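Local coordinates for DUF4595 domain-containing protein (Bacteroides vulgatus, PDB 3TZG), which is of unknown function but, as a porin-like beta-barrel protein, probably resembles outer-membrane barrels in architecture, at residues A[231-236]-A[240-245]. Residues are numbered along the deposited sequence; the frame is centred on the assembly and turned at random.
Sequences IEVLYN and LLSRID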
loop_
_atom_site.group_PDB
_atom_site.type_symbol
_atom_site.label_atom_id
_atom_site.label_comp_id
_atom_site.label_asym_id
_atom_site.label_seq_id
_atom_site.Cartn_x
_atom_site.Cartn_y
_atom_site.Cartn_z
ATOM N N ILE A 231 -11.634 -9.089 3.227
ATOM C CA ILE A 231 -11.306 -7.801 3.846
ATOM C C ILE A 231 -12.318 -6.775 3.356
ATOM O O ILE A 231 -12.477 -6.615 2.150
ATOM C CB ILE A 231 -9.847 -7.347 3.573
ATOM C CG1 ILE A 231 -8.813 -8.443 3.992
ATOM C CG2 ILE A 231 -9.578 -6.018 4.288
ATOM C CD1 ILE A 231 -7.383 -8.140 3.668
ATOM N N GLU A 232 -13.031 -6.118 4.283
ATOM C CA GLU A 232 -14.041 -5.102 3.950
ATOM C C GLU A 232 -13.826 -3.831 4.713
ATOM O O GLU A 232 -13.413 -3.877 5.866
ATOM C CB GLU A 232 -15.458 -5.593 4.242
ATOM C CG GLU A 232 -16.050 -6.486 3.184
ATOM C CD GLU A 232 -17.464 -6.933 3.487
ATOM O OE1 GLU A 232 -17.817 -7.043 4.686
ATOM O OE2 GLU A 232 -18.211 -7.214 2.520
ATOM N N VAL A 233 -14.130 -2.695 4.092
ATOM C CA VAL A 233 -14.021 -1.399 4.759
ATOM C C VAL A 233 -15.389 -0.719 4.592
ATOM O O VAL A 233 -15.852 -0.498 3.467
ATOM C CB VAL A 233 -12.816 -0.550 4.260
ATOM C CG1 VAL A 233 -12.809 0.833 4.921
ATOM C CG2 VAL A 233 -11.490 -1.282 4.522
ATOM N N LEU A 234 -16.068 -0.481 5.710
ATOM C CA LEU A 234 -17.421 0.081 5.706
ATOM C C LEU A 234 -17.539 1.451 6.400
ATOM O O LEU A 234 -16.883 1.717 7.413
ATOM C CB LEU A 234 -18.388 -0.871 6.420
ATOM C CG LEU A 234 -18.559 -2.249 5.857
ATOM C CD1 LEU A 234 -18.648 -3.224 6.963
ATOM C CD2 LEU A 234 -19.774 -2.331 4.935
ATOM N N TYR A 235 -18.458 2.273 5.875
ATOM C CA TYR A 235 -18.851 3.547 6.432
ATOM C C TYR A 235 -20.298 3.457 6.906
ATOM O O TYR A 235 -21.150 2.960 6.173
ATOM C CB TYR A 235 -18.671 4.694 5.434
ATOM C CG TYR A 235 -19.200 6.008 5.979
ATOM C CD1 TYR A 235 -18.434 6.791 6.846
ATOM C CD2 TYR A 235 -20.490 6.440 5.680
ATOM C CE1 TYR A 235 -18.931 7.989 7.369
ATOM C CE2 TYR A 235 -21.002 7.620 6.215
ATOM C CZ TYR A 235 -20.221 8.397 7.056
ATOM O OH TYR A 235 -20.744 9.582 7.540
ATOM N N ASN A 236 -20.567 3.960 8.124
ATOM C CA ASN A 236 -21.865 4.012 8.791
ATOM C C ASN A 236 -22.539 2.640 8.777
ATOM O O ASN A 236 -23.754 2.522 8.544
ATOM C CB ASN A 236 -22.768 5.069 8.175
ATOM C CG ASN A 236 -24.001 5.316 8.998
ATOM O OD1 ASN A 236 -23.981 5.297 10.245
ATOM N ND2 ASN A 236 -25.111 5.502 8.315
ATOM N N LEU A 240 -20.490 0.053 1.879
ATOM C CA LEU A 240 -19.292 -0.721 1.576
ATOM C C LEU A 240 -18.387 0.119 0.703
ATOM O O LEU A 240 -18.829 0.602 -0.334
ATOM C CB LEU A 240 -19.656 -2.067 0.908
ATOM C CG LEU A 240 -18.519 -3.047 0.613
ATOM C CD1 LEU A 240 -17.842 -3.507 1.868
ATOM C CD2 LEU A 240 -19.038 -4.235 -0.079
ATOM N N LEU A 241 -17.155 0.351 1.150
ATOM C CA LEU A 241 -16.214 1.191 0.418
ATOM C C LEU A 241 -15.239 0.345 -0.349
ATOM O O LEU A 241 -14.818 0.773 -1.409
ATOM C CB LEU A 241 -15.450 2.172 1.341
ATOM C CG LEU A 241 -16.296 3.103 2.256
ATOM C CD1 LEU A 241 -15.432 3.971 3.081
ATOM C CD2 LEU A 241 -17.293 3.945 1.477
ATOM N N SER A 242 -14.853 -0.836 0.174
ATOM C CA SER A 242 -13.966 -1.790 -0.516
ATOM C C SER A 242 -14.179 -3.204 -0.002
ATOM O O SER A 242 -14.459 -3.412 1.182
ATOM C CB SER A 242 -12.498 -1.412 -0.373
ATOM O OG SER A 242 -11.994 -1.776 0.897
ATOM N N ARG A 243 -14.022 -4.175 -0.895
ATOM C CA ARG A 243 -14.113 -5.592 -0.573
ATOM C C ARG A 243 -13.034 -6.354 -1.366
ATOM O O ARG A 243 -13.033 -6.336 -2.594
ATOM C CB ARG A 243 -15.523 -6.134 -0.844
ATOM C CG ARG A 243 -15.703 -7.599 -0.504
ATOM C CD ARG A 243 -17.065 -8.013 -0.963
ATOM N NE ARG A 243 -17.230 -9.448 -1.076
ATOM C CZ ARG A 243 -18.401 -10.034 -1.260
ATOM N NH1 ARG A 243 -19.516 -9.312 -1.290
ATOM N NH2 ARG A 243 -18.478 -11.355 -1.343
ATOM N N ILE A 244 -12.123 -7.002 -0.645
ATOM C CA ILE A 244 -11.075 -7.836 -1.221
ATOM C C ILE A 244 -11.301 -9.254 -0.752
ATOM O O ILE A 244 -11.409 -9.491 0.447
ATOM C CB ILE A 244 -9.651 -7.316 -0.877
ATOM C CG1 ILE A 244 -9.368 -5.982 -1.615
ATOM C CG2 ILE A 244 -8.563 -8.350 -1.197
ATOM C CD1 ILE A 244 -9.412 -4.795 -0.702
ATOM N N ASP A 245 -11.427 -10.183 -1.693
ATOM C CA ASP A 245 -11.600 -11.603 -1.379
ATOM C C ASP A 245 -10.270 -12.316 -1.640
ATOM O O ASP A 245 -9.615 -12.014 -2.636
ATOM C CB ASP A 245 -12.764 -12.210 -2.183
ATOM C CG ASP A 245 -14.160 -11.832 -1.689
ATOM O OD1 ASP A 245 -14.380 -11.841 -0.465
ATOM O OD2 ASP A 245 -15.065 -11.672 -2.533
#
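Ile231-Tyr235 and Leu240-Asp245 pair as the two arms of an antiparallel beta hairpin, the last in the chain, with a classic beta bulge near its turn. The strand axes run at 172° to each other. Register is regular at the far end, where Ile231 and Ile244 exchange two nearly straight hydrogen bonds, Ile231 N to Ile244 O and Ile244 N to Ile231 O, each 2.8 Å. Toward the turn, Val233 O takes Leu241 N at 2.8 Å and only weakly Ser242 N at 3.5 Å, so two residues face Val233 and the pairing slips by one, bringing Leu234 opposite Leu240. On that face, CD1 of Leu240 packs 3.7 Å from Glu232 CG, the leucine crossing the extended glutamate at about a right angle. Arg243 lies alongside Glu232, but the Glu232 carboxylate and Arg243 guanidinium planes are 87° apart and Glu232 OE2 sits 4.3 Å from Arg243 NE, which is consistent with attraction between charges, with no N-H directed at the oxygen. A leucine in place of Glu232 would probably leave Arg243 without this nearby negative charge. Strand 213-224 flanks the first arm, through backbone bonds from Glu232 to Asn220 and Leu234 to His218, while strand 12-15 borders the second, continuing the antiparallel barrel wall.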